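Long-range contacts in glycoside hydrolase (Streptococcus pneumoniae serotype 4, PDB 6ORH), which is a family 29 glycoside hydrolase that probably removes alpha-L-fucose from host-derived carbohydrate antigens: residues D21-F26 against T290-N295; F68-L73 against K164-W169. The protein carries 2 engineered substitutions. One frame throughout, in Å; residues are numbered along the deposited sequence.

Contact 1 (D21-F26 against T290-N295); sequences DELAAF and TPLLLN
Ala24 and Phe26 give their backbone N-H groups to Leu292 O and Leu294 O, while Leu292 N and Leu294 N reach back to Glu22 O and Ala24 O. This is the alternating pattern of parallel strands, here joining the first and last strands of a TIM barrel. Ala24 N meets Leu292 O nearly in line with its C=O (162°), whereas Phe26 N lies 51° out of the plane of the Leu294 carbonyl. CA-H...O contacts fill in between, as from Leu293 CA to Ala24 O at 3.3 Å.

Apolar contacts differ on the two faces. On the inner one, Leu293, with CG anti to its backbone N (chi1 171°), lays CD2 over one face of the Phe26 ring, a CH-pi contact 3.9 Å from the centroid. Leu293 CD1 rests 3.8 Å from Ala24 CB, where the short side chain of Ala24 lets this branch lie close against the neighbouring strand. On the outer face, under helix 306-322, Leu23 CD2 meets Leu292 CB at 4.0 Å.

Asn295 OD1 bonds to His28 and its ND2 to Ser259 and Trp264, while Glu22 turns its carboxylate away to Lys416. Four backbone bonds thus set the parallel register and apolar side chains pack both faces, Leu293 lying on a phenyl ring that also touches bound fucose.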
# COMPACT_ATOMS: atom_id res chain seq x y z
N ASP A 21 19.21 11.89 7.20
CA ASP A 21 19.96 10.76 7.75
C ASP A 21 19.29 9.41 7.47
O ASP A 21 19.99 8.41 7.34
CB ASP A 21 20.19 10.95 9.26
CG ASP A 21 21.31 11.93 9.58
OD1 ASP A 21 22.06 12.32 8.64
OD2 ASP A 21 21.40 12.33 10.73
N GLU A 22 17.94 9.37 7.50
CA GLU A 22 17.15 8.23 7.03
C GLU A 22 17.07 7.04 8.00
O GLU A 22 16.00 6.43 8.11
CB GLU A 22 17.59 7.71 5.65
CG GLU A 22 17.55 8.78 4.57
CD GLU A 22 17.95 8.25 3.19
OE1 GLU A 22 18.73 7.28 3.13
OE2 GLU A 22 17.55 8.88 2.21
N LEU A 23 18.19 6.63 8.62
CA LEU A 23 18.21 5.36 9.32
C LEU A 23 18.68 5.58 10.75
O LEU A 23 19.73 6.17 10.97
CB LEU A 23 19.23 4.45 8.62
CG LEU A 23 18.83 3.98 7.24
CD1 LEU A 23 20.02 3.26 6.59
CD2 LEU A 23 17.59 3.08 7.32
N ALA A 24 17.88 5.06 11.68
CA ALA A 24 18.16 5.13 13.11
C ALA A 24 17.96 3.75 13.69
O ALA A 24 17.22 2.94 13.15
CB ALA A 24 17.25 6.14 13.79
N ALA A 25 18.75 3.45 14.72
CA ALA A 25 18.64 2.16 15.37
C ALA A 25 18.03 2.34 16.76
O ALA A 25 18.31 3.34 17.41
CB ALA A 25 20.02 1.54 15.50
N PHE A 26 17.22 1.36 17.19
CA PHE A 26 16.66 1.32 18.53
C PHE A 26 17.34 0.18 19.27
O PHE A 26 17.66 -0.84 18.65
CB PHE A 26 15.19 0.92 18.42
CG PHE A 26 14.14 1.72 19.15
CD1 PHE A 26 14.42 2.51 20.28
CD2 PHE A 26 12.81 1.60 18.75
CE1 PHE A 26 13.41 3.19 20.93
CE2 PHE A 26 11.80 2.30 19.41
CZ PHE A 26 12.10 3.08 20.50
N THR A 290 10.05 9.02 5.14
CA THR A 290 10.18 9.12 6.59
C THR A 290 11.29 8.20 7.09
O THR A 290 11.57 7.18 6.46
CB THR A 290 8.82 8.84 7.25
OG1 THR A 290 8.80 9.48 8.54
CG2 THR A 290 8.53 7.37 7.42
N PRO A 291 11.91 8.48 8.26
CA PRO A 291 12.97 7.61 8.76
C PRO A 291 12.49 6.26 9.24
O PRO A 291 11.37 6.10 9.74
CB PRO A 291 13.59 8.40 9.93
CG PRO A 291 13.16 9.83 9.69
CD PRO A 291 11.79 9.70 9.06
N LEU A 292 13.40 5.28 9.07
CA LEU A 292 13.23 3.95 9.61
C LEU A 292 14.02 3.86 10.91
O LEU A 292 15.20 4.22 10.87
CB LEU A 292 13.75 2.95 8.57
CG LEU A 292 13.83 1.50 9.07
CD1 LEU A 292 12.44 1.01 9.43
CD2 LEU A 292 14.47 0.60 8.01
N LEU A 293 13.32 3.50 12.00
CA LEU A 293 13.94 3.26 13.30
C LEU A 293 13.84 1.77 13.59
O LEU A 293 12.79 1.26 13.98
CB LEU A 293 13.23 4.13 14.36
CG LEU A 293 13.61 3.86 15.82
CD1 LEU A 293 15.10 4.08 16.07
CD2 LEU A 293 12.77 4.74 16.75
N LEU A 294 14.98 1.08 13.34
CA LEU A 294 15.00 -0.38 13.38
C LEU A 294 15.61 -0.84 14.70
O LEU A 294 16.72 -0.45 15.02
CB LEU A 294 15.83 -0.91 12.20
CG LEU A 294 15.92 -2.43 12.09
CD1 LEU A 294 14.55 -3.05 11.77
CD2 LEU A 294 16.95 -2.80 11.02
N ASN A 295 14.86 -1.64 15.44
CA ASN A 295 15.28 -2.12 16.76
C ASN A 295 16.11 -3.39 16.65
O ASN A 295 15.70 -4.35 16.00
CB ASN A 295 14.07 -2.40 17.65
CG ASN A 295 14.47 -3.06 18.96
OD1 ASN A 295 14.94 -2.40 19.90
ND2 ASN A 295 14.22 -4.37 19.06

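Contact 2 (F68-L73 against K164-W169); sequences FKKLIL and KFAEVW
Lys70 and Glu167 both set CG anti to the backbone N (chi1 178° and -174°), sending their chains into the core of the TIM barrel from strands 70-74 and 167-169. Strand 119-124 lies between these two strands, whose axes come no nearer than 8.2 Å, so side chains alone bridge them. Lys70 then bends at chi3 (54°) and crosses the extended Glu167 at about a right angle.

Its NZ meets OE1 of Glu167 nearly along the C-O axis, forming a salt bridge of 2.8 Å. A long, flexible lysine suits a partner two strands away, and Lys70, a buried residue, also makes a cation-pi contact with Tyr18. Ala166, small enough to sit beside the aliphatic part of that chain, brings CB to 4.0 Å from Lys70 CD.

Ile72 fills the next inward position. Its CD1 packs 3.5 Å from Glu167 CD, putting hydrocarbon against the carboxylate. Trp169, a residue of the glycan pocket that touches bound galactose, stacks on Phe202 and donates a hydrogen bond from NE1 to Glu255 OE1. Ile72 approaches this indole obliquely at its pyrrole part, with CD1 of the isoleucine 3.9 Å from CD1 of Trp169.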
# COMPACT_ATOMS: atom_id res chain seq x y z
N PHE A 68 23.63 3.21 10.01
CA PHE A 68 22.75 3.89 10.96
C PHE A 68 23.42 5.18 11.42
O PHE A 68 24.64 5.19 11.63
CB PHE A 68 22.40 2.93 12.11
CG PHE A 68 21.56 1.76 11.67
CD1 PHE A 68 20.18 1.90 11.59
CD2 PHE A 68 22.13 0.57 11.22
CE1 PHE A 68 19.36 0.88 11.11
CE2 PHE A 68 21.33 -0.46 10.75
CZ PHE A 68 19.94 -0.31 10.71
N LYS A 69 22.63 6.25 11.59
CA LYS A 69 23.14 7.59 11.89
C LYS A 69 22.72 8.05 13.29
O LYS A 69 23.26 9.05 13.80
CB LYS A 69 22.68 8.60 10.83
CG LYS A 69 23.07 8.21 9.41
CD LYS A 69 24.57 8.10 9.29
CE LYS A 69 24.99 7.72 7.89
NZ LYS A 69 26.41 7.27 7.85
N LYS A 70 21.89 7.24 13.95
CA LYS A 70 21.40 7.58 15.28
C LYS A 70 21.07 6.28 16.00
O LYS A 70 20.68 5.30 15.38
CB LYS A 70 20.15 8.47 15.16
CG LYS A 70 19.50 8.85 16.49
CD LYS A 70 18.55 10.05 16.36
CE LYS A 70 17.50 9.88 15.29
NZ LYS A 70 16.78 11.16 15.10
N LEU A 71 21.33 6.27 17.32
CA LEU A 71 21.07 5.12 18.18
C LEU A 71 20.20 5.62 19.34
O LEU A 71 20.66 6.47 20.12
CB LEU A 71 22.43 4.60 18.68
CG LEU A 71 22.45 3.34 19.55
CD1 LEU A 71 23.89 2.90 19.80
CD2 LEU A 71 21.73 3.51 20.91
N ILE A 72 18.96 5.09 19.40
CA ILE A 72 18.04 5.42 20.49
C ILE A 72 18.07 4.30 21.53
O ILE A 72 17.64 3.18 21.28
CB ILE A 72 16.62 5.71 19.96
CG1 ILE A 72 16.67 6.75 18.84
CG2 ILE A 72 15.71 6.17 21.10
CD1 ILE A 72 15.31 7.15 18.29
N LEU A 73 18.58 4.63 22.73
CA LEU A 73 18.79 3.64 23.78
C LEU A 73 17.66 3.70 24.80
O LEU A 73 17.40 4.75 25.42
CB LEU A 73 20.11 4.00 24.50
CG LEU A 73 20.50 3.03 25.63
CD1 LEU A 73 20.76 1.62 25.06
CD2 LEU A 73 21.79 3.54 26.31
N LYS A 164 25.67 15.66 23.37
CA LYS A 164 24.50 16.11 22.63
C LYS A 164 23.54 14.94 22.45
O LYS A 164 23.96 13.84 22.08
CB LYS A 164 24.90 16.70 21.28
CG LYS A 164 23.77 17.34 20.50
CD LYS A 164 24.27 18.04 19.24
CE LYS A 164 23.25 18.93 18.58
NZ LYS A 164 22.88 20.09 19.43
N PHE A 165 22.24 15.21 22.69
CA PHE A 165 21.19 14.28 22.29
C PHE A 165 20.36 14.83 21.14
O PHE A 165 20.01 16.01 21.07
CB PHE A 165 20.26 13.99 23.48
CG PHE A 165 20.85 12.98 24.42
CD1 PHE A 165 20.62 11.62 24.22
CD2 PHE A 165 21.61 13.38 25.52
CE1 PHE A 165 21.17 10.68 25.08
CE2 PHE A 165 22.19 12.43 26.35
CZ PHE A 165 21.97 11.08 26.14
N ALA A 166 20.04 13.92 20.21
CA ALA A 166 19.27 14.23 19.00
C ALA A 166 17.78 13.90 19.15
O ALA A 166 16.98 14.44 18.38
CB ALA A 166 19.88 13.51 17.81
N GLU A 167 17.42 13.00 20.07
CA GLU A 167 16.02 12.61 20.17
C GLU A 167 15.72 12.11 21.58
O GLU A 167 16.54 11.42 22.16
CB GLU A 167 15.73 11.50 19.16
CG GLU A 167 14.24 11.10 19.04
CD GLU A 167 13.93 10.34 17.76
OE1 GLU A 167 14.72 10.44 16.78
OE2 GLU A 167 12.89 9.65 17.70
N VAL A 168 14.54 12.50 22.11
CA VAL A 168 14.05 11.96 23.37
C VAL A 168 12.77 11.20 23.05
O VAL A 168 11.93 11.74 22.33
CB VAL A 168 13.79 13.09 24.39
CG1 VAL A 168 13.08 12.55 25.63
CG2 VAL A 168 15.10 13.79 24.78
N TRP A 169 12.62 9.97 23.58
CA TRP A 169 11.47 9.13 23.26
C TRP A 169 10.58 8.99 24.50
O TRP A 169 11.03 8.49 25.55
CB TRP A 169 11.98 7.73 22.82
CG TRP A 169 11.53 7.34 21.44
CD1 TRP A 169 12.04 7.78 20.26
CD2 TRP A 169 10.52 6.37 21.11
NE1 TRP A 169 11.40 7.19 19.20
CE2 TRP A 169 10.50 6.28 19.69
CE3 TRP A 169 9.64 5.55 21.85
CZ2 TRP A 169 9.64 5.43 19.00
CZ3 TRP A 169 8.82 4.68 21.16
CH2 TRP A 169 8.79 4.66 19.75

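Overall arrangement
From the N terminus, helix 13-21 leads into strand 23-27, the first strand of the barrel and one side of contact 1. Strand 70-74 follows as its parallel neighbour, joined to it by probable backbone hydrogen bonds of Ala25 with Lys70 and Ile72. The chain passes through helix 105-116, strand 119-124 and helix 139-154 before strand 167-169 closes the loop of contact 2. Contact 1 closes much later, when strand 292-295 returns beside strand 23-27; the smaller loop thus lies wholly within the larger. Contact 1 completes the cylinder, whereas contact 2 reaches past strand 119-124 on the inner side of the wall, and they meet again where Phe26 packs edge-to-face with Trp169, close to the bound glycan.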